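Local coordinates for protein hyperpolarization-activated (Ih) channel (Strongylocentrotus purpuratus, PDB 2PTM) that probably forms a voltage-gated cation channel opened by hyperpolarization, whose carboxy-terminal region, the part described here, binds cyclic AMP, at residues R61-V73 with N85-E97. Sequence-based numbering, arbitrary orientation.
Sequences RQDVANYNCRDLV and NFVTRVVTLLEFE
The hydroxyl OG1 of T88 is gripped from several directions. N66 ND2 donates to it across 3.2 Å in an almost straight bond (174°) that lies in the amide plane, a water engages it too, and it is bonded to S84 O one turn back along its own helix. The same water donates to N66 OD1 at 2.9 Å, so one end of the amide is tied to the hydroxyl directly and the other through the water, which should hold the amide's rotation. Without this amide, as with an alanine here, T88 OG1 would probably lose its N-H donor and a gap would be likely to open beside V91 CG2, where N66 OD1 now rests. T88 shows a threonine dividing its labour: its methyl CG2, anti to the backbone N, meets Q62 CG at 3.6 Å, with the extended glutamine running across it at about a right angle. Helices 61-68 and 85-93 cross almost perpendicularly (86°), their axes 8.6 Å apart; the small A65 is consistent with this close crossing, its CB lying 3.8 Å from V91 O. Here a C-linker helix meets the helix leading into the first strand of the cyclic nucleotide-binding β-roll. V91 CG1 reaches C69 CB (3.7 Å) and V73 CG2. V87 CG1 touches both V73 methyls, and L72 CD2 and L94 CD1 meet tip to tip at 4.0 Å, beside F117 and F166.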
ATOM      1  N   ARG A  61      15.617 -11.307 -10.121  1.00 25.99           N
ATOM      2  CA  ARG A  61      14.432 -11.852  -9.449  1.00 27.43           C
ATOM      3  C   ARG A  61      13.932 -13.119 -10.126  1.00 30.22           C
ATOM      4  O   ARG A  61      13.499 -14.058  -9.458  1.00 29.85           O
ATOM      5  CB  ARG A  61      13.296 -10.830  -9.388  1.00 30.58           C
ATOM      6  CG  ARG A  61      13.462  -9.771  -8.320  1.00 32.51           C
ATOM      7  CD  ARG A  61      12.155  -9.032  -8.087  1.00 35.57           C
ATOM      8  NE  ARG A  61      11.748  -8.282  -9.265  1.00 37.19           N
ATOM      9  CZ  ARG A  61      12.218  -7.074  -9.573  1.00 38.14           C
ATOM     10  NH1 ARG A  61      13.103  -6.488  -8.776  1.00 39.84           N
ATOM     11  NH2 ARG A  61      11.804  -6.452 -10.669  1.00 36.73           N
ATOM     12  N   GLN A  62      13.974 -13.144 -11.454  1.00 29.38           N
ATOM     13  CA  GLN A  62      13.532 -14.330 -12.186  1.00 29.79           C
ATOM     14  C   GLN A  62      14.513 -15.470 -11.978  1.00 30.96           C
ATOM     15  O   GLN A  62      14.109 -16.616 -11.764  1.00 33.88           O
ATOM     16  CB  GLN A  62      13.374 -14.032 -13.681  1.00 29.91           C
ATOM     17  CG  GLN A  62      12.220 -13.100 -13.998  1.00 31.21           C
ATOM     18  CD  GLN A  62      12.285 -12.534 -15.404  1.00 33.99           C
ATOM     19  OE1 GLN A  62      13.319 -12.601 -16.073  1.00 36.21           O
ATOM     20  NE2 GLN A  62      11.178 -11.962 -15.857  1.00 33.62           N
ATOM     21  N   ASP A  63      15.803 -15.154 -12.043  1.00 29.68           N
ATOM     22  CA  ASP A  63      16.838 -16.168 -11.847  1.00 33.07           C
ATOM     23  C   ASP A  63      16.736 -16.782 -10.460  1.00 35.26           C
ATOM     24  O   ASP A  63      16.813 -18.003 -10.300  1.00 37.85           O
ATOM     25  CB  ASP A  63      18.230 -15.565 -12.052  1.00 35.69           C
ATOM     26  CG  ASP A  63      18.493 -15.186 -13.491  1.00 40.39           C
ATOM     27  OD1 ASP A  63      17.681 -15.544 -14.365  1.00 41.89           O
ATOM     28  OD2 ASP A  63      19.517 -14.526 -13.754  1.00 44.46           O
ATOM     29  N   VAL A  64      16.557 -15.941  -9.451  1.00 32.58           N
ATOM     30  CA  VAL A  64      16.476 -16.448  -8.086  1.00 35.79           C
ATOM     31  C   VAL A  64      15.194 -17.249  -7.865  1.00 36.27           C
ATOM     32  O   VAL A  64      15.225 -18.325  -7.272  1.00 38.41           O
ATOM     33  CB  VAL A  64      16.605 -15.325  -7.037  1.00 38.01           C
ATOM     34  CG1 VAL A  64      16.483 -15.908  -5.636  1.00 39.82           C
ATOM     35  CG2 VAL A  64      17.940 -14.601  -7.204  1.00 38.82           C
ATOM     36  N   ALA A  65      14.065 -16.748  -8.358  1.00 34.02           N
ATOM     37  CA  ALA A  65      12.813 -17.483  -8.181  1.00 33.16           C
ATOM     38  C   ALA A  65      12.858 -18.825  -8.918  1.00 35.53           C
ATOM     39  O   ALA A  65      12.389 -19.849  -8.408  1.00 37.36           O
ATOM     40  CB  ALA A  65      11.625 -16.651  -8.642  1.00 33.50           C
ATOM     41  N   ASN A  66      13.427 -18.822 -10.119  1.00 34.26           N
ATOM     42  CA  ASN A  66      13.559 -20.057 -10.882  1.00 34.94           C
ATOM     43  C   ASN A  66      14.418 -21.074 -10.152  1.00 34.87           C
ATOM     44  O   ASN A  66      14.108 -22.265 -10.148  1.00 35.94           O
ATOM     45  CB  ASN A  66      14.129 -19.797 -12.278  1.00 33.93           C
ATOM     46  CG  ASN A  66      13.042 -19.579 -13.321  1.00 34.20           C
ATOM     47  OD1 ASN A  66      12.169 -20.423 -13.517  1.00 35.89           O
ATOM     48  ND2 ASN A  66      13.107 -18.461 -14.005  1.00 33.94           N
ATOM     49  N   TYR A  67      15.503 -20.613  -9.537  1.00 34.29           N
ATOM     50  CA  TYR A  67      16.373 -21.550  -8.822  1.00 37.79           C
ATOM     51  C   TYR A  67      15.718 -22.100  -7.558  1.00 42.38           C
ATOM     52  O   TYR A  67      15.758 -23.309  -7.295  1.00 42.91           O
ATOM     53  CB  TYR A  67      17.730 -20.934  -8.479  1.00 43.24           C
ATOM     54  CG  TYR A  67      18.699 -21.981  -7.968  1.00 47.91           C
ATOM     55  CD1 TYR A  67      19.501 -22.698  -8.845  1.00 51.16           C
ATOM     56  CD2 TYR A  67      18.778 -22.285  -6.611  1.00 52.26           C
ATOM     57  CE1 TYR A  67      20.377 -23.674  -8.380  1.00 54.59           C
ATOM     58  CE2 TYR A  67      19.647 -23.256  -6.141  1.00 53.03           C
ATOM     59  CZ  TYR A  67      20.445 -23.947  -7.030  1.00 55.89           C
ATOM     60  OH  TYR A  67      21.313 -24.921  -6.572  1.00 59.89           O
ATOM     61  N   ASN A  68      15.126 -21.218  -6.764  1.00 44.85           N
ATOM     62  CA  ASN A  68      14.489 -21.644  -5.527  1.00 47.31           C
ATOM     63  C   ASN A  68      13.300 -22.570  -5.774  1.00 46.89           C
ATOM     64  O   ASN A  68      12.987 -23.425  -4.943  1.00 46.17           O
ATOM     65  CB  ASN A  68      14.077 -20.438  -4.684  1.00 47.90           C
ATOM     66  CG  ASN A  68      15.268 -19.628  -4.217  1.00 48.01           C
ATOM     67  OD1 ASN A  68      16.411 -20.083  -4.297  1.00 47.22           O
ATOM     68  ND2 ASN A  68      15.011 -18.423  -3.729  1.00 47.85           N
ATOM     69  N   CYS A  69      12.653 -22.407  -6.927  1.00 46.34           N
ATOM     70  CA  CYS A  69      11.486 -23.221  -7.276  1.00 46.90           C
ATOM     71  C   CYS A  69      11.806 -24.369  -8.242  1.00 43.38           C
ATOM     72  O   CYS A  69      10.899 -25.010  -8.761  1.00 41.78           O
ATOM     73  CB  CYS A  69      10.377 -22.343  -7.873  1.00 49.57           C
ATOM     74  SG  CYS A  69       9.535 -21.236  -6.706  1.00 57.69           S
ATOM     75  N   ARG A  70      13.089 -24.629  -8.476  1.00 45.46           N
ATOM     76  CA  ARG A  70      13.512 -25.646  -9.439  1.00 47.50           C
ATOM     77  C   ARG A  70      12.925 -27.038  -9.156  1.00 45.92           C
ATOM     78  O   ARG A  70      12.373 -27.678 -10.057  1.00 44.73           O
ATOM     79  CB  ARG A  70      15.044 -25.716  -9.511  1.00 56.71           C
ATOM     80  CG  ARG A  70      15.706 -26.239  -8.242  1.00 65.63           C
ATOM     81  CD  ARG A  70      17.204 -25.954  -8.200  1.00 72.11           C
ATOM     82  NE  ARG A  70      17.832 -26.600  -7.048  1.00 76.29           N
ATOM     83  CZ  ARG A  70      17.843 -26.097  -5.817  1.00 79.10           C
ATOM     84  NH1 ARG A  70      17.263 -24.931  -5.566  1.00 78.88           N
ATOM     85  NH2 ARG A  70      18.434 -26.762  -4.831  1.00 81.14           N
ATOM     86  N   ASP A  71      13.038 -27.498  -7.910  1.00 43.64           N
ATOM     87  CA  ASP A  71      12.511 -28.805  -7.516  1.00 43.04           C
ATOM     88  C   ASP A  71      10.992 -28.872  -7.655  1.00 39.97           C
ATOM     89  O   ASP A  71      10.448 -29.885  -8.097  1.00 41.27           O
ATOM     90  CB  ASP A  71      12.925 -29.148  -6.083  1.00 43.02           C
ATOM     91  N   LEU A  72      10.302 -27.805  -7.263  1.00 38.05           N
ATOM     92  CA  LEU A  72       8.847 -27.784  -7.398  1.00 33.99           C
ATOM     93  C   LEU A  72       8.474 -27.900  -8.863  1.00 33.22           C
ATOM     94  O   LEU A  72       7.624 -28.711  -9.224  1.00 35.25           O
ATOM     95  CB  LEU A  72       8.233 -26.514  -6.808  1.00 35.63           C
ATOM     96  CG  LEU A  72       6.732 -26.343  -7.088  1.00 32.30           C
ATOM     97  CD1 LEU A  72       5.906 -27.263  -6.195  1.00 30.24           C
ATOM     98  CD2 LEU A  72       6.312 -24.906  -6.878  1.00 34.74           C
ATOM     99  N   VAL A  73       9.119 -27.096  -9.709  1.00 29.85           N
ATOM    100  CA  VAL A  73       8.792 -27.093 -11.128  1.00 30.42           C
ATOM    101  C   VAL A  73       9.015 -28.471 -11.744  1.00 33.88           C
ATOM    102  O   VAL A  73       8.191 -28.943 -12.517  1.00 35.87           O
ATOM    103  CB  VAL A  73       9.576 -26.020 -11.917  1.00 33.18           C
ATOM    104  CG1 VAL A  73       9.324 -26.178 -13.405  1.00 35.05           C
ATOM    105  CG2 VAL A  73       9.168 -24.633 -11.468  1.00 31.86           C
ATOM    106  N   ASN A  85       8.550 -18.920 -20.555  1.00 39.02           N
ATOM    107  CA  ASN A  85       8.022 -17.641 -20.092  1.00 37.33           C
ATOM    108  C   ASN A  85       6.845 -17.831 -19.143  1.00 36.51           C
ATOM    109  O   ASN A  85       6.657 -17.037 -18.220  1.00 34.66           O
ATOM    110  CB  ASN A  85       7.610 -16.756 -21.267  1.00 35.97           C
ATOM    111  CG  ASN A  85       8.791 -16.323 -22.116  1.00 37.10           C
ATOM    112  OD1 ASN A  85       9.894 -16.100 -21.606  1.00 38.06           O
ATOM    113  ND2 ASN A  85       8.564 -16.190 -23.421  1.00 36.91           N
ATOM    114  N   PHE A  86       6.043 -18.869 -19.388  1.00 37.33           N
ATOM    115  CA  PHE A  86       4.960 -19.239 -18.468  1.00 37.40           C
ATOM    116  C   PHE A  86       5.518 -19.649 -17.109  1.00 37.68           C
ATOM    117  O   PHE A  86       5.102 -19.121 -16.075  1.00 37.98           O
ATOM    118  CB  PHE A  86       4.072 -20.362 -19.041  1.00 37.18           C
ATOM    119  CG  PHE A  86       3.010 -20.867 -18.069  1.00 38.81           C
ATOM    120  CD1 PHE A  86       1.835 -20.157 -17.867  1.00 38.74           C
ATOM    121  CD2 PHE A  86       3.194 -22.042 -17.365  1.00 39.60           C
ATOM    122  CE1 PHE A  86       0.869 -20.600 -16.977  1.00 38.32           C
ATOM    123  CE2 PHE A  86       2.225 -22.504 -16.477  1.00 42.55           C
ATOM    124  CZ  PHE A  86       1.058 -21.781 -16.285  1.00 39.66           C
ATOM    125  N   VAL A  87       6.460 -20.587 -17.108  1.00 37.13           N
ATOM    126  CA  VAL A  87       7.054 -21.042 -15.855  1.00 36.42           C
ATOM    127  C   VAL A  87       7.686 -19.863 -15.097  1.00 33.97           C
ATOM    128  O   VAL A  87       7.485 -19.702 -13.896  1.00 32.32           O
ATOM    129  CB  VAL A  87       8.103 -22.139 -16.084  1.00 38.67           C
ATOM    130  CG1 VAL A  87       8.718 -22.560 -14.754  1.00 39.77           C
ATOM    131  CG2 VAL A  87       7.480 -23.331 -16.801  1.00 43.17           C
ATOM    132  N   THR A  88       8.437 -19.026 -15.802  1.00 31.48           N
ATOM    133  CA  THR A  88       9.062 -17.884 -15.145  1.00 31.55           C
ATOM    134  C   THR A  88       8.032 -16.938 -14.511  1.00 32.10           C
ATOM    135  O   THR A  88       8.203 -16.473 -13.379  1.00 32.95           O
ATOM    136  CB  THR A  88       9.988 -17.119 -16.105  1.00 34.04           C
ATOM    137  OG1 THR A  88      11.124 -17.941 -16.406  1.00 36.39           O
ATOM    138  CG2 THR A  88      10.454 -15.816 -15.468  1.00 33.17           C
ATOM    139  N   ARG A  89       6.954 -16.667 -15.235  1.00 30.42           N
ATOM    140  CA  ARG A  89       5.912 -15.783 -14.727  1.00 34.09           C
ATOM    141  C   ARG A  89       5.295 -16.332 -13.439  1.00 32.16           C
ATOM    142  O   ARG A  89       5.136 -15.609 -12.455  1.00 32.01           O
ATOM    143  CB  ARG A  89       4.819 -15.578 -15.777  1.00 34.16           C
ATOM    144  CG  ARG A  89       3.751 -14.566 -15.364  1.00 35.97           C
ATOM    145  CD  ARG A  89       4.296 -13.152 -15.401  1.00 37.99           C
ATOM    146  NE  ARG A  89       4.658 -12.751 -16.760  1.00 40.51           N
ATOM    147  CZ  ARG A  89       5.271 -11.613 -17.071  0.50 42.02           C
ATOM    148  NH1 ARG A  89       5.610 -10.756 -16.116  0.50 40.89           N
ATOM    149  NH2 ARG A  89       5.547 -11.332 -18.339  0.50 41.98           N
ATOM    150  N   VAL A  90       4.954 -17.614 -13.448  1.00 29.92           N
ATOM    151  CA  VAL A  90       4.343 -18.243 -12.285  1.00 30.24           C
ATOM    152  C   VAL A  90       5.260 -18.203 -11.072  1.00 31.56           C
ATOM    153  O   VAL A  90       4.859 -17.723 -10.011  1.00 30.78           O
ATOM    154  CB  VAL A  90       3.934 -19.696 -12.576  1.00 33.82           C
ATOM    155  CG1 VAL A  90       3.467 -20.393 -11.295  1.00 34.63           C
ATOM    156  CG2 VAL A  90       2.842 -19.714 -13.624  1.00 34.32           C
ATOM    157  N   VAL A  91       6.492 -18.684 -11.228  1.00 33.13           N
ATOM    158  CA  VAL A  91       7.387 -18.790 -10.079  1.00 33.14           C
ATOM    159  C   VAL A  91       7.676 -17.431  -9.448  1.00 31.55           C
ATOM    160  O   VAL A  91       7.936 -17.356  -8.256  1.00 31.78           O
ATOM    161  CB  VAL A  91       8.721 -19.538 -10.381  1.00 34.91           C
ATOM    162  CG1 VAL A  91       8.463 -21.015 -10.719  1.00 33.95           C
ATOM    163  CG2 VAL A  91       9.521 -18.851 -11.479  1.00 36.13           C
ATOM    164  N   THR A  92       7.624 -16.362 -10.236  1.00 32.57           N
ATOM    165  CA  THR A  92       7.883 -15.031  -9.692  1.00 31.62           C
ATOM    166  C   THR A  92       6.673 -14.499  -8.922  1.00 32.32           C
ATOM    167  O   THR A  92       6.780 -13.522  -8.182  1.00 35.33           O
ATOM    168  CB  THR A  92       8.268 -14.014 -10.790  1.00 35.74           C
ATOM    169  OG1 THR A  92       7.172 -13.842 -11.694  1.00 35.40           O
ATOM    170  CG2 THR A  92       9.499 -14.473 -11.558  1.00 35.97           C
ATOM    171  N   LEU A  93       5.521 -15.135  -9.098  1.00 29.45           N
ATOM    172  CA  LEU A  93       4.306 -14.701  -8.411  1.00 30.73           C
ATOM    173  C   LEU A  93       3.887 -15.608  -7.257  1.00 29.62           C
ATOM    174  O   LEU A  93       2.982 -15.263  -6.501  1.00 32.35           O
ATOM    175  CB  LEU A  93       3.141 -14.564  -9.392  1.00 31.08           C
ATOM    176  CG  LEU A  93       3.334 -13.586 -10.557  1.00 34.40           C
ATOM    177  CD1 LEU A  93       2.118 -13.613 -11.452  1.00 34.53           C
ATOM    178  CD2 LEU A  93       3.601 -12.169 -10.059  1.00 38.07           C
ATOM    179  N   LEU A  94       4.527 -16.766  -7.127  1.00 26.25           N
ATOM    180  CA  LEU A  94       4.179 -17.703  -6.055  1.00 24.76           C
ATOM    181  C   LEU A  94       4.511 -17.138  -4.669  1.00 25.67           C
ATOM    182  O   LEU A  94       5.489 -16.417  -4.511  1.00 27.41           O
ATOM    183  CB  LEU A  94       4.898 -19.038  -6.262  1.00 23.11           C
ATOM    184  CG  LEU A  94       4.494 -19.875  -7.476  1.00 23.94           C
ATOM    185  CD1 LEU A  94       5.365 -21.124  -7.553  1.00 26.42           C
ATOM    186  CD2 LEU A  94       3.021 -20.252  -7.401  1.00 24.21           C
ATOM    187  N   GLU A  95       3.693 -17.462  -3.669  1.00 24.47           N
ATOM    188  CA  GLU A  95       3.974 -17.078  -2.285  1.00 26.58           C
ATOM    189  C   GLU A  95       4.205 -18.319  -1.432  1.00 24.45           C
ATOM    190  O   GLU A  95       3.388 -19.229  -1.426  1.00 23.70           O
ATOM    191  CB  GLU A  95       2.813 -16.273  -1.702  1.00 28.38           C
ATOM    192  CG  GLU A  95       2.708 -14.864  -2.263  1.00 34.00           C
ATOM    193  CD  GLU A  95       3.831 -13.962  -1.780  0.50 34.97           C
ATOM    194  OE1 GLU A  95       4.355 -14.207  -0.675  0.50 33.69           O
ATOM    195  OE2 GLU A  95       4.189 -13.012  -2.505  0.50 37.03           O
ATOM    196  N   PHE A  96       5.316 -18.355  -0.708  1.00 22.42           N
ATOM    197  CA  PHE A  96       5.625 -19.507   0.145  1.00 22.92           C
ATOM    198  C   PHE A  96       4.705 -19.540   1.362  1.00 21.48           C
ATOM    199  O   PHE A  96       4.495 -18.521   2.020  1.00 22.34           O
ATOM    200  CB  PHE A  96       7.078 -19.422   0.597  1.00 25.26           C
ATOM    201  CG  PHE A  96       7.533 -20.595   1.411  1.00 28.33           C
ATOM    202  CD1 PHE A  96       7.551 -21.866   0.866  1.00 33.98           C
ATOM    203  CD2 PHE A  96       7.956 -20.425   2.717  1.00 31.35           C
ATOM    204  CE1 PHE A  96       7.987 -22.949   1.609  1.00 35.90           C
ATOM    205  CE2 PHE A  96       8.401 -21.508   3.466  1.00 33.47           C
ATOM    206  CZ  PHE A  96       8.408 -22.771   2.912  1.00 34.21           C
ATOM    207  N   GLU A  97       4.144 -20.705   1.657  1.00 20.23           N
ATOM    208  CA  GLU A  97       3.277 -20.855   2.825  1.00 21.35           C
ATOM    209  C   GLU A  97       3.623 -22.169   3.485  1.00 20.45           C
ATOM    210  O   GLU A  97       3.993 -23.122   2.805  1.00 22.80           O
ATOM    211  CB  GLU A  97       1.787 -20.851   2.430  1.00 21.97           C
ATOM    212  CG  GLU A  97       1.282 -19.498   1.883  1.00 22.11           C
ATOM    213  CD  GLU A  97      -0.225 -19.449   1.708  1.00 24.75           C
ATOM    214  OE1 GLU A  97      -0.950 -20.017   2.552  1.00 26.44           O
ATOM    215  OE2 GLU A  97      -0.687 -18.835   0.728  1.00 26.32           O
TER
HETATM  216  O   HOH W   1      11.522 -21.022 -16.245  1.00 37.21           O